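Long-range contacts in alpha-fucosidase (Bifidobacterium bifidum, PDB 2EAB), which probably releases alpha-1,2-linked L-fucose from glycans, this chain being the catalytic region of a longer, probably membrane-bound bacterial enzyme: residues Met779-Asn784 and Thr799-Ala804; Ala847-Thr852 and Leu882-Thr887; Gly126-Ala131 and Pro495-Ser500; His484-Ala489 and Phe499-Ser504. All blocks are in the same frame, centred on the assembly; numbering follows the deposited sequence.

The four contacts form two well-separated groups. Interactions 3 and 4, with centres about 8 Å apart, both use helix 499-502, share Phe499 and Ser500, and are joined by a probable backbone hydrogen bond from Gly496 to Gly502. Interaction 3 brings a loop of the N-terminal domain, early in the chain, onto the catalytic domain; interaction 4 lies inside the latter. Interactions 1 and 2 follow later, centres about 13 Å apart, where neighbouring strands 799-801 and 847-851 belong to one mixed sheet. Interaction 3 thus joins two domains about 41 Å, centre to centre, from interaction 1, where helix 767-780 enters the C-terminal sheet, on the opposite side of the chain's centre.

Interaction 1: Met779-Asn784 and Thr799-Ala804; sequences MLLQSN and TNILPA
Gln782 lays its side chain against the ring of Pro803 in an antiparallel strand pair, where helix 767-780 runs straight into the edge strand 781-782 of the C-terminal mixed sheet. The two side chains cross obliquely, Gln782 NE2 coming 3.4 Å from Pro803 CG. CG of Gln782 is anti to the carbonyl carbon (chi1 -77°) and the chain then runs extended; NE2 bonds to the carbonyl oxygens of Glu778 and Ala733, so a glutamine suits a place that is greasy along its stem and polar at its end. Asn800, on the same face of the sheet, sends OD1 to Thr852 OG1 of the next strand. Leu781 and Ile801 take the other face: Leu781 CD1 rests 3.8 Å from Thr799 CG2 and more loosely, 4.3 Å, from Ile801 CD1. Nearer the helix, Leu780 and Leu802 meet through their branches, CD2 to CD2 at 3.8 Å, and both touch Trp829 of strand 823-830. Four backbone hydrogen bonds tie the segments together. Leu802, with positive phi, turns the chain after the strand, and Ala804 N reaches the helical carbonyl Met779 O at 3.0 Å.

Interaction 2: Ala847-Thr852 and Leu882-Thr887; sequences AAVKIT and LVFDTT
Ala847 presses its methyl group into the face of the Phe884 ring. CB stands 3.5 Å above the plane, over the ring centre, a CH-pi contact between a small bump and a flat, broad surface; alanine's small side chain suits so close an approach. Phe884 CG sits in the crowded position between the backbone N and the carbonyl carbon (chi1 54°), and the ring beyond it lies under Ala847 CB and beside Val849. Val849 adds a second bump, CG2 approaching Phe884 CE2 obliquely at 4.0 Å, while Thr886 brings CG2 to 3.7 Å from Ala847 CB and bonds through OG1 to Lys845 O and Ser841 OG. On the opposite face of the sheet Ala848 and Val883 meet loosely, Ala848 CB to Val883 CG2 at 4.3 Å.

The segments are antiparallel neighbours in the mixed sheet of the C-terminal domain. Ala847, Val849, Leu882 and Phe884 face strands 833-841, 859-863 and 890-896 of a second sheet, as in a beta sandwich, and the Phe884 ring also meets Tyr892. An alanine in place of Phe884 would probably open a gap beside the Ala847 methyl and leave Val849 CG2 and the Tyr892 ring without their aromatic neighbour. Backbone hydrogen bonds join Ala847 with Phe884 and Val849 with Leu882, two each; Ala847 N to Phe884 O and Val849 N to Leu882 O are both 2.8 Å. The chemistry is thus divided: main-chain polarity sets the register, and apolar side chains supply the buried fit between the sheets.

Interaction 3: Gly126-Ala131 and Pro495-Ser500; sequences GGENAA and PGQSFS
Gly126 and Gly496 bring two loops together backbone to backbone, Gly126 N donating to Gly496 O at 3.1 Å in a nearly straight bond (164°), although the donor stands well above the carbonyl plane, 66° out of it. Glycine suits both positions of the first loop: a beta carbon on Gly126 would fall tightly against Pro495 O, and one on Gly127 would point toward the other loop, while the positive phi of Gly127 is a backbone shape that glycine adopts most easily.

Gln497 carries most of the side-chain contact. Its CG is anti to the carbonyl carbon (chi1 -78°), which lays it 3.3 Å from Gly127 O and 3.4 Å from Glu128 CA. Beyond CG the extended chain passes over the Glu128 backbone, and the stems of Gln497 and Glu128 cross with CG to CG at 3.9 Å. Two waters complete the polar match. One donates to Gly127 O and accepts from Gln497 N; the other donates both to Glu128 O and to Gln497 OE1, the latter at 2.7 Å, so an amide oxygen can serve where a purely apolar end could not. The carboxylate of Glu128 turns elsewhere, its OE2 bonding to Asn95 ND2.

Each loop leads into a short helix, 130-133 in the first case, N-capped by Asn129, and 499-502 in the second. Glycine-lined and water-bridged, the contact is an interdomain loop-loop junction, joining the N-terminal domain of this family 95 hydrolase to its catalytic domain.

Interaction 4: His484-Ala489 and Phe499-Ser504; sequences HTENTA and FSWGWS
Trp503 presents one face of its indole to His484, whose NE2 stands 3.4 Å above the plane toward the rim, nearest to CE3. The two rings meet obliquely, their planes at 44°. The opposite face of the indole is covered by Phe499, whose CE1 lies toward the rim, so the tryptophan fills the space between an imidazole and a phenyl ring as a broad flat residue can. His484 ND1 is bonded to Thr493 O, which helps to hold the turn of the imidazole. An alanine in place of Trp503 would remove the indole, and His484 NE2 and Phe499 CE1 would probably lose the flat surface they rest on, a gap opening there.

Here the short helix 499-502 of the catalytic domain packs beside strand 486-487, which pairs with strand 419-420 in a small antiparallel sheet. Just before the strand and just after the helix, Thr485 OG1 and Ser504 OG share a short hydrogen bond of 2.6 Å, two small hydroxyls suiting a close backbone approach. A water accepts from Glu486 N and donates to Gly502 O at 2.8 Å. Farther along, Trp501 CZ3 lies 3.5 Å from Glu486 OE1, with carboxylate and ring planes 50° apart; that same OE1 accepts a hydrogen bond from Gln133 NE2.

Interaction 1: Met779-Asn784 and Thr799-Ala804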
loop_
_atom_site.group_PDB
_atom_site.type_symbol
_atom_site.label_atom_id
_atom_site.label_comp_id
_atom_site.label_asym_id
_atom_site.label_seq_id
_atom_site.Cartn_x
_atom_site.Cartn_y
_atom_site.Cartn_z
ATOM N N MET A 779 -9.486 -6.722 -12.691
ATOM C CA MET A 779 -9.963 -7.012 -14.045
ATOM C C MET A 779 -10.184 -8.502 -14.266
ATOM O O MET A 779 -11.124 -8.905 -14.957
ATOM C CB MET A 779 -9.002 -6.467 -15.097
ATOM C CG MET A 779 -9.139 -4.971 -15.314
ATOM S SD MET A 779 -8.333 -4.400 -16.811
ATOM C CE MET A 779 -6.720 -4.206 -16.095
ATOM N N LEU A 780 -9.314 -9.310 -13.669
ATOM C CA LEU A 780 -9.311 -10.750 -13.909
ATOM C C LEU A 780 -10.112 -11.542 -12.885
ATOM O O LEU A 780 -10.549 -12.663 -13.174
ATOM C CB LEU A 780 -7.877 -11.275 -13.979
ATOM C CG LEU A 780 -6.964 -10.562 -14.981
ATOM C CD1 LEU A 780 -5.568 -11.148 -14.908
ATOM C CD2 LEU A 780 -7.510 -10.639 -16.405
ATOM N N LEU A 781 -10.316 -10.958 -11.706
ATOM C CA LEU A 781 -10.974 -11.639 -10.598
ATOM C C LEU A 781 -11.562 -10.622 -9.639
ATOM O O LEU A 781 -10.854 -9.723 -9.178
ATOM C CB LEU A 781 -9.970 -12.523 -9.847
ATOM C CG LEU A 781 -10.466 -13.152 -8.542
ATOM C CD1 LEU A 781 -11.568 -14.176 -8.800
ATOM C CD2 LEU A 781 -9.323 -13.788 -7.782
ATOM N N GLN A 782 -12.846 -10.756 -9.336
ATOM C CA GLN A 782 -13.447 -9.999 -8.243
ATOM C C GLN A 782 -14.094 -10.975 -7.281
ATOM O O GLN A 782 -14.495 -12.074 -7.679
ATOM C CB GLN A 782 -14.446 -8.964 -8.769
ATOM C CG GLN A 782 -13.741 -7.738 -9.344
ATOM C CD GLN A 782 -14.620 -6.852 -10.207
ATOM O OE1 GLN A 782 -15.821 -6.715 -9.967
ATOM N NE2 GLN A 782 -14.015 -6.229 -11.215
ATOM N N SER A 783 -14.195 -10.588 -6.013
ATOM C CA SER A 783 -14.789 -11.474 -5.022
ATOM C C SER A 783 -15.452 -10.724 -3.872
ATOM O O SER A 783 -15.641 -11.285 -2.796
ATOM C CB SER A 783 -13.756 -12.485 -4.500
ATOM O OG SER A 783 -12.682 -11.852 -3.822
ATOM N N ASN A 784 -15.819 -9.467 -4.113
ATOM C CA ASN A 784 -16.354 -8.604 -3.061
ATOM C C ASN A 784 -17.866 -8.456 -3.064
ATOM O O ASN A 784 -18.426 -7.876 -2.130
ATOM C CB ASN A 784 -15.762 -7.202 -3.179
ATOM C CG ASN A 784 -16.281 -6.463 -4.397
ATOM O OD1 ASN A 784 -16.017 -6.871 -5.525
ATOM N ND2 ASN A 784 -17.031 -5.393 -4.181
ATOM N N THR A 799 -17.102 -15.743 -6.122
ATOM C CA THR A 799 -15.921 -15.681 -6.965
ATOM C C THR A 799 -16.343 -15.292 -8.373
ATOM O O THR A 799 -17.107 -16.020 -9.010
ATOM C CB THR A 799 -15.224 -17.053 -6.999
ATOM O OG1 THR A 799 -14.973 -17.495 -5.662
ATOM C CG2 THR A 799 -13.919 -17.000 -7.778
ATOM N N ASN A 800 -15.845 -14.156 -8.857
ATOM C CA ASN A 800 -16.234 -13.625 -10.157
ATOM C C ASN A 800 -15.054 -13.655 -11.115
ATOM O O ASN A 800 -14.113 -12.862 -10.990
ATOM C CB ASN A 800 -16.799 -12.210 -9.999
ATOM C CG ASN A 800 -17.407 -11.667 -11.275
ATOM O OD1 ASN A 800 -17.289 -12.275 -12.345
ATOM N ND2 ASN A 800 -18.056 -10.512 -11.171
ATOM N N ILE A 801 -15.114 -14.594 -12.057
ATOM C CA ILE A 801 -14.056 -14.839 -13.024
ATOM C C ILE A 801 -14.162 -13.885 -14.214
ATOM O O ILE A 801 -15.208 -13.790 -14.863
ATOM C CB ILE A 801 -14.120 -16.308 -13.528
ATOM C CG1 ILE A 801 -14.039 -17.306 -12.362
ATOM C CG2 ILE A 801 -13.071 -16.583 -14.602
ATOM C CD1 ILE A 801 -12.757 -17.246 -11.537
ATOM N N LEU A 802 -13.056 -13.194 -14.491
ATOM C CA LEU A 802 -12.929 -12.277 -15.631
ATOM C C LEU A 802 -14.045 -11.225 -15.691
ATOM O O LEU A 802 -14.745 -11.108 -16.696
ATOM C CB LEU A 802 -12.809 -13.060 -16.948
ATOM C CG LEU A 802 -11.600 -13.996 -17.037
ATOM C CD1 LEU A 802 -11.681 -14.856 -18.287
ATOM C CD2 LEU A 802 -10.275 -13.232 -16.993
ATOM N N PRO A 803 -14.223 -10.461 -14.598
ATOM C CA PRO A 803 -15.305 -9.477 -14.512
ATOM C C PRO A 803 -15.115 -8.220 -15.365
ATOM O O PRO A 803 -16.088 -7.536 -15.659
ATOM C CB PRO A 803 -15.308 -9.102 -13.031
ATOM C CG PRO A 803 -13.883 -9.293 -12.619
ATOM C CD PRO A 803 -13.429 -10.509 -13.356
ATOM N N ALA A 804 -13.878 -7.907 -15.737
ATOM C CA ALA A 804 -13.600 -6.704 -16.523
ATOM C C ALA A 804 -12.404 -6.953 -17.432
ATOM O O ALA A 804 -11.379 -6.267 -17.369
ATOM C CB ALA A 804 -13.384 -5.490 -15.616
#

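Interaction 2: Ala847-Thr852 and Leu882-Thr887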
loop_
_atom_site.group_PDB
_atom_site.type_symbol
_atom_site.label_atom_id
_atom_site.label_comp_id
_atom_site.label_asym_id
_atom_site.label_seq_id
_atom_site.Cartn_x
_atom_site.Cartn_y
_atom_site.Cartn_z
ATOM N N ALA A 847 -18.391 -22.948 -2.657
ATOM C CA ALA A 847 -18.042 -22.214 -3.868
ATOM C C ALA A 847 -19.285 -21.652 -4.545
ATOM O O ALA A 847 -20.312 -22.324 -4.638
ATOM C CB ALA A 847 -17.261 -23.083 -4.828
ATOM N N ALA A 848 -19.177 -20.407 -4.998
ATOM C CA ALA A 848 -20.219 -19.751 -5.774
ATOM C C ALA A 848 -19.475 -18.946 -6.825
ATOM O O ALA A 848 -18.773 -17.983 -6.493
ATOM C CB ALA A 848 -21.081 -18.863 -4.889
ATOM N N VAL A 849 -19.583 -19.379 -8.079
ATOM C CA VAL A 849 -18.708 -18.893 -9.138
ATOM C C VAL A 849 -19.495 -18.269 -10.288
ATOM O O VAL A 849 -20.326 -18.937 -10.919
ATOM C CB VAL A 849 -17.803 -20.032 -9.678
ATOM C CG1 VAL A 849 -16.832 -19.496 -10.713
ATOM C CG2 VAL A 849 -17.046 -20.709 -8.539
ATOM N N LYS A 850 -19.229 -16.986 -10.541
ATOM C CA LYS A 850 -19.706 -16.298 -11.733
ATOM C C LYS A 850 -18.591 -16.345 -12.759
ATOM O O LYS A 850 -17.415 -16.184 -12.416
ATOM C CB LYS A 850 -20.037 -14.838 -11.414
ATOM C CG LYS A 850 -20.746 -14.098 -12.543
ATOM C CD LYS A 850 -21.082 -12.661 -12.174
ATOM C CE LYS A 850 -21.793 -11.965 -13.323
ATOM N NZ LYS A 850 -22.141 -10.553 -12.988
ATOM N N ILE A 851 -18.950 -16.567 -14.020
ATOM C CA ILE A 851 -17.980 -16.459 -15.100
ATOM C C ILE A 851 -18.499 -15.370 -16.025
ATOM O O ILE A 851 -19.388 -15.601 -16.851
ATOM C CB ILE A 851 -17.735 -17.809 -15.828
ATOM C CG1 ILE A 851 -17.194 -18.848 -14.838
ATOM C CG2 ILE A 851 -16.753 -17.623 -16.985
ATOM C CD1 ILE A 851 -17.082 -20.263 -15.389
ATOM N N THR A 852 -17.979 -14.163 -15.841
ATOM C CA THR A 852 -18.494 -13.015 -16.573
ATOM C C THR A 852 -18.188 -13.144 -18.063
ATOM O O THR A 852 -19.044 -12.876 -18.909
ATOM C CB THR A 852 -17.951 -11.706 -15.986
ATOM O OG1 THR A 852 -18.475 -11.544 -14.665
ATOM C CG2 THR A 852 -18.374 -10.513 -16.816
ATOM N N LEU A 882 -22.401 -20.934 -10.586
ATOM C CA LEU A 882 -22.262 -22.339 -10.230
ATOM C C LEU A 882 -21.998 -22.419 -8.737
ATOM O O LEU A 882 -21.072 -21.776 -8.232
ATOM C CB LEU A 882 -21.091 -22.962 -10.984
ATOM C CG LEU A 882 -21.316 -23.242 -12.467
ATOM C CD1 LEU A 882 -19.989 -23.356 -13.197
ATOM C CD2 LEU A 882 -22.148 -24.510 -12.658
ATOM N N VAL A 883 -22.813 -23.195 -8.033
ATOM C CA VAL A 883 -22.713 -23.311 -6.585
ATOM C C VAL A 883 -22.435 -24.759 -6.216
ATOM O O VAL A 883 -23.194 -25.658 -6.592
ATOM C CB VAL A 883 -24.008 -22.822 -5.885
ATOM C CG1 VAL A 883 -23.901 -22.974 -4.371
ATOM C CG2 VAL A 883 -24.300 -21.371 -6.253
ATOM N N PHE A 884 -21.357 -24.988 -5.474
ATOM C CA PHE A 884 -20.970 -26.343 -5.099
ATOM C C PHE A 884 -20.202 -26.389 -3.794
ATOM O O PHE A 884 -19.545 -25.418 -3.410
ATOM C CB PHE A 884 -20.202 -27.053 -6.231
ATOM C CG PHE A 884 -19.003 -26.295 -6.758
ATOM C CD1 PHE A 884 -17.714 -26.642 -6.355
ATOM C CD2 PHE A 884 -19.155 -25.270 -7.690
ATOM C CE1 PHE A 884 -16.599 -25.965 -6.861
ATOM C CE2 PHE A 884 -18.049 -24.584 -8.191
ATOM C CZ PHE A 884 -16.771 -24.935 -7.781
ATOM N N ASP A 885 -20.316 -27.517 -3.101
ATOM C CA ASP A 885 -19.515 -27.777 -1.915
ATOM C C ASP A 885 -18.062 -27.948 -2.300
ATOM O O ASP A 885 -17.752 -28.420 -3.389
ATOM C CB ASP A 885 -19.977 -29.060 -1.222
ATOM C CG ASP A 885 -21.371 -28.949 -0.635
ATOM O OD1 ASP A 885 -21.861 -27.823 -0.403
ATOM O OD2 ASP A 885 -21.983 -30.012 -0.402
ATOM N N THR A 886 -17.171 -27.568 -1.393
ATOM C CA THR A 886 -15.757 -27.855 -1.577
ATOM C C THR A 886 -15.154 -28.453 -0.316
ATOM O O THR A 886 -15.747 -28.408 0.767
ATOM C CB THR A 886 -14.926 -26.602 -1.957
ATOM O OG1 THR A 886 -14.772 -25.759 -0.812
ATOM C CG2 THR A 886 -15.545 -25.828 -3.112
ATOM N N THR A 887 -13.962 -29.010 -0.484
ATOM C CA THR A 887 -13.174 -29.525 0.620
ATOM C C THR A 887 -11.797 -28.891 0.561
ATOM O O THR A 887 -11.191 -28.809 -0.511
ATOM C CB THR A 887 -13.035 -31.048 0.542
ATOM O OG1 THR A 887 -12.413 -31.416 -0.692
ATOM C CG2 THR A 887 -14.394 -31.685 0.619
#

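Interaction 3: Gly126-Ala131 and Pro495-Ser500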
loop_
_atom_site.group_PDB
_atom_site.type_symbol
_atom_site.label_atom_id
_atom_site.label_comp_id
_atom_site.label_asym_id
_atom_site.label_seq_id
_atom_site.Cartn_x
_atom_site.Cartn_y
_atom_site.Cartn_z
ATOM N N GLY A 126 -4.398 20.183 14.951
ATOM C CA GLY A 126 -3.315 19.829 15.861
ATOM C C GLY A 126 -2.031 19.753 15.066
ATOM O O GLY A 126 -1.955 20.267 13.948
ATOM N N GLY A 127 -1.013 19.137 15.657
ATOM C CA GLY A 127 0.178 18.750 14.912
ATOM C C GLY A 127 0.991 19.909 14.361
ATOM O O GLY A 127 1.469 19.863 13.228
ATOM N N GLU A 128 1.181 20.945 15.171
ATOM C CA GLU A 128 1.826 22.173 14.700
ATOM C C GLU A 128 3.344 22.119 14.628
ATOM O O GLU A 128 3.945 22.894 13.884
ATOM C CB GLU A 128 1.403 23.377 15.541
ATOM C CG GLU A 128 -0.106 23.563 15.682
ATOM C CD GLU A 128 -0.720 22.751 16.819
ATOM O OE1 GLU A 128 0.020 22.053 17.547
ATOM O OE2 GLU A 128 -1.956 22.821 16.990
ATOM N N ASN A 129 3.959 21.222 15.394
ATOM C CA ASN A 129 5.414 21.182 15.517
ATOM C C ASN A 129 6.018 20.164 14.557
ATOM O O ASN A 129 5.920 18.953 14.782
ATOM C CB ASN A 129 5.819 20.881 16.966
ATOM C CG ASN A 129 7.329 21.010 17.200
ATOM O OD1 ASN A 129 8.121 20.948 16.263
ATOM N ND2 ASN A 129 7.728 21.179 18.459
ATOM N N ALA A 130 6.631 20.659 13.483
ATOM C CA ALA A 130 7.182 19.793 12.440
ATOM C C ALA A 130 8.328 18.902 12.924
ATOM O O ALA A 130 8.571 17.847 12.337
ATOM C CB ALA A 130 7.614 20.615 11.237
ATOM N N ALA A 131 9.031 19.334 13.973
ATOM C CA ALA A 131 10.088 18.528 14.588
ATOM C C ALA A 131 9.516 17.352 15.372
ATOM O O ALA A 131 10.150 16.303 15.469
ATOM C CB ALA A 131 10.960 19.387 15.485
ATOM N N PRO A 495 -5.069 15.304 14.384
ATOM C CA PRO A 495 -5.293 15.917 13.084
ATOM C C PRO A 495 -4.189 16.941 12.810
ATOM O O PRO A 495 -3.525 17.424 13.741
ATOM C CB PRO A 495 -6.645 16.606 13.252
ATOM C CG PRO A 495 -6.714 16.921 14.705
ATOM C CD PRO A 495 -6.023 15.785 15.398
ATOM N N GLY A 496 -4.010 17.278 11.536
ATOM C CA GLY A 496 -2.984 18.222 11.126
ATOM C C GLY A 496 -3.356 19.674 11.367
ATOM O O GLY A 496 -4.439 19.993 11.867
ATOM N N GLN A 497 -2.431 20.558 10.999
ATOM C CA GLN A 497 -2.477 21.975 11.358
ATOM C C GLN A 497 -3.545 22.777 10.642
ATOM O O GLN A 497 -3.843 23.899 11.053
ATOM C CB GLN A 497 -1.160 22.647 11.003
ATOM C CG GLN A 497 -0.000 22.457 11.902
ATOM C CD GLN A 497 1.134 23.369 11.481
ATOM O OE1 GLN A 497 1.070 24.586 11.674
ATOM N NE2 GLN A 497 2.166 22.792 10.879
ATOM N N SER A 498 -4.064 22.242 9.542
ATOM C CA SER A 498 -5.134 22.899 8.804
ATOM C C SER A 498 -6.176 21.847 8.474
ATOM O O SER A 498 -5.832 20.763 7.998
ATOM C CB SER A 498 -4.604 23.560 7.528
ATOM O OG SER A 498 -5.613 24.334 6.896
ATOM N N PHE A 499 -7.439 22.177 8.715
ATOM C CA PHE A 499 -8.533 21.210 8.634
ATOM C C PHE A 499 -8.652 20.494 7.285
ATOM O O PHE A 499 -8.813 19.271 7.236
ATOM C CB PHE A 499 -9.862 21.897 8.986
ATOM C CG PHE A 499 -11.041 20.954 9.072
ATOM C CD1 PHE A 499 -11.376 20.356 10.280
ATOM C CD2 PHE A 499 -11.832 20.677 7.957
ATOM C CE1 PHE A 499 -12.470 19.491 10.379
ATOM C CE2 PHE A 499 -12.927 19.804 8.053
ATOM C CZ PHE A 499 -13.237 19.215 9.264
ATOM N N SER A 500 -8.588 21.253 6.192
ATOM C CA SER A 500 -8.926 20.703 4.875
ATOM C C SER A 500 -8.125 19.449 4.534
ATOM O O SER A 500 -8.689 18.472 4.040
ATOM C CB SER A 500 -8.774 21.752 3.770
ATOM O OG SER A 500 -7.419 22.127 3.585
HETATM O O HOH W 1 0.194 19.289 10.848
HETATM O O HOH W 2 3.290 25.349 12.944
#

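Interaction 4: His484-Ala489 and Phe499-Ser504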
loop_
_atom_site.group_PDB
_atom_site.type_symbol
_atom_site.label_atom_id
_atom_site.label_comp_id
_atom_site.label_asym_id
_atom_site.label_seq_id
_atom_site.Cartn_x
_atom_site.Cartn_y
_atom_site.Cartn_z
ATOM N N HIS A 484 -5.876 10.378 11.813
ATOM C CA HIS A 484 -6.234 11.191 10.670
ATOM C C HIS A 484 -5.393 10.826 9.436
ATOM O O HIS A 484 -5.108 9.646 9.229
ATOM C CB HIS A 484 -6.185 12.654 11.105
ATOM C CG HIS A 484 -7.287 13.007 12.050
ATOM N ND1 HIS A 484 -7.216 12.857 13.422
ATOM C CD2 HIS A 484 -8.532 13.456 11.786
ATOM C CE1 HIS A 484 -8.369 13.225 13.959
ATOM N NE2 HIS A 484 -9.180 13.598 12.984
ATOM N N THR A 485 -5.048 11.798 8.589
ATOM C CA THR A 485 -4.337 11.499 7.344
ATOM C C THR A 485 -2.844 11.257 7.564
ATOM O O THR A 485 -2.321 10.185 7.257
ATOM C CB THR A 485 -4.546 12.602 6.276
ATOM O OG1 THR A 485 -5.920 12.621 5.870
ATOM C CG2 THR A 485 -3.682 12.344 5.056
ATOM N N GLU A 486 -2.153 12.273 8.070
ATOM C CA GLU A 486 -0.706 12.204 8.203
ATOM C C GLU A 486 -0.333 11.453 9.467
ATOM O O GLU A 486 -0.606 11.916 10.571
ATOM C CB GLU A 486 -0.095 13.600 8.234
ATOM C CG GLU A 486 -0.367 14.423 6.997
ATOM C CD GLU A 486 0.478 15.671 6.962
ATOM O OE1 GLU A 486 0.735 16.257 8.039
ATOM O OE2 GLU A 486 0.888 16.075 5.852
ATOM N N ASN A 487 0.295 10.295 9.280
ATOM C CA ASN A 487 0.721 9.429 10.363
ATOM C C ASN A 487 2.210 9.141 10.260
ATOM O O ASN A 487 2.843 9.416 9.233
ATOM C CB ASN A 487 -0.128 8.157 10.367
ATOM C CG ASN A 487 -1.476 8.380 11.014
ATOM O OD1 ASN A 487 -1.612 8.257 12.230
ATOM N ND2 ASN A 487 -2.472 8.745 10.214
ATOM N N THR A 488 2.780 8.625 11.346
ATOM C CA THR A 488 4.228 8.460 11.432
ATOM C C THR A 488 4.566 7.147 12.137
ATOM O O THR A 488 3.687 6.328 12.405
ATOM C CB THR A 488 4.886 9.618 12.213
ATOM O OG1 THR A 488 4.536 9.496 13.594
ATOM C CG2 THR A 488 4.475 10.983 11.671
ATOM N N ALA A 489 5.841 6.968 12.463
ATOM C CA ALA A 489 6.293 5.834 13.261
ATOM C C ALA A 489 5.962 5.980 14.755
ATOM O O ALA A 489 6.175 5.039 15.524
ATOM C CB ALA A 489 7.790 5.629 13.070
ATOM N N PHE A 499 -7.439 22.177 8.715
ATOM C CA PHE A 499 -8.533 21.210 8.634
ATOM C C PHE A 499 -8.652 20.494 7.285
ATOM O O PHE A 499 -8.813 19.271 7.236
ATOM C CB PHE A 499 -9.862 21.897 8.986
ATOM C CG PHE A 499 -11.041 20.954 9.072
ATOM C CD1 PHE A 499 -11.376 20.356 10.280
ATOM C CD2 PHE A 499 -11.832 20.677 7.957
ATOM C CE1 PHE A 499 -12.470 19.491 10.379
ATOM C CE2 PHE A 499 -12.927 19.804 8.053
ATOM C CZ PHE A 499 -13.237 19.215 9.264
ATOM N N SER A 500 -8.588 21.253 6.192
ATOM C CA SER A 500 -8.926 20.703 4.875
ATOM C C SER A 500 -8.125 19.449 4.534
ATOM O O SER A 500 -8.689 18.472 4.040
ATOM C CB SER A 500 -8.774 21.752 3.770
ATOM O OG SER A 500 -7.419 22.127 3.585
ATOM N N TRP A 501 -6.820 19.486 4.795
ATOM C CA TRP A 501 -5.957 18.329 4.556
ATOM C C TRP A 501 -5.615 17.559 5.827
ATOM O O TRP A 501 -5.125 16.429 5.747
ATOM C CB TRP A 501 -4.668 18.725 3.815
ATOM C CG TRP A 501 -3.864 19.814 4.477
ATOM C CD1 TRP A 501 -3.853 21.138 4.143
ATOM C CD2 TRP A 501 -2.953 19.670 5.577
ATOM N NE1 TRP A 501 -2.995 21.829 4.965
ATOM C CE2 TRP A 501 -2.432 20.954 5.857
ATOM C CE3 TRP A 501 -2.532 18.585 6.358
ATOM C CZ2 TRP A 501 -1.502 21.180 6.882
ATOM C CZ3 TRP A 501 -1.607 18.812 7.376
ATOM C CH2 TRP A 501 -1.109 20.101 7.630
ATOM N N GLY A 502 -5.868 18.162 6.987
ATOM C CA GLY A 502 -5.415 17.597 8.255
ATOM C C GLY A 502 -6.405 16.737 9.014
ATOM O O GLY A 502 -5.989 15.885 9.802
ATOM N N TRP A 503 -7.699 16.964 8.799
ATOM C CA TRP A 503 -8.755 16.283 9.549
ATOM C C TRP A 503 -9.431 15.244 8.671
ATOM O O TRP A 503 -9.964 15.575 7.614
ATOM C CB TRP A 503 -9.784 17.302 10.046
ATOM C CG TRP A 503 -10.970 16.694 10.738
ATOM C CD1 TRP A 503 -12.115 16.227 10.153
ATOM C CD2 TRP A 503 -11.130 16.493 12.147
ATOM N NE1 TRP A 503 -12.980 15.760 11.111
ATOM C CE2 TRP A 503 -12.397 15.901 12.343
ATOM C CE3 TRP A 503 -10.331 16.765 13.265
ATOM C CZ2 TRP A 503 -12.880 15.569 13.610
ATOM C CZ3 TRP A 503 -10.806 16.424 14.521
ATOM C CH2 TRP A 503 -12.069 15.832 14.683
ATOM N N SER A 504 -9.406 13.992 9.115
ATOM C CA SER A 504 -10.051 12.915 8.385
ATOM C C SER A 504 -10.174 11.675 9.255
ATOM O O SER A 504 -9.496 10.684 9.007
ATOM C CB SER A 504 -9.260 12.579 7.121
ATOM O OG SER A 504 -7.969 12.087 7.447
HETATM O O HOH W 3 -3.654 14.533 9.171
#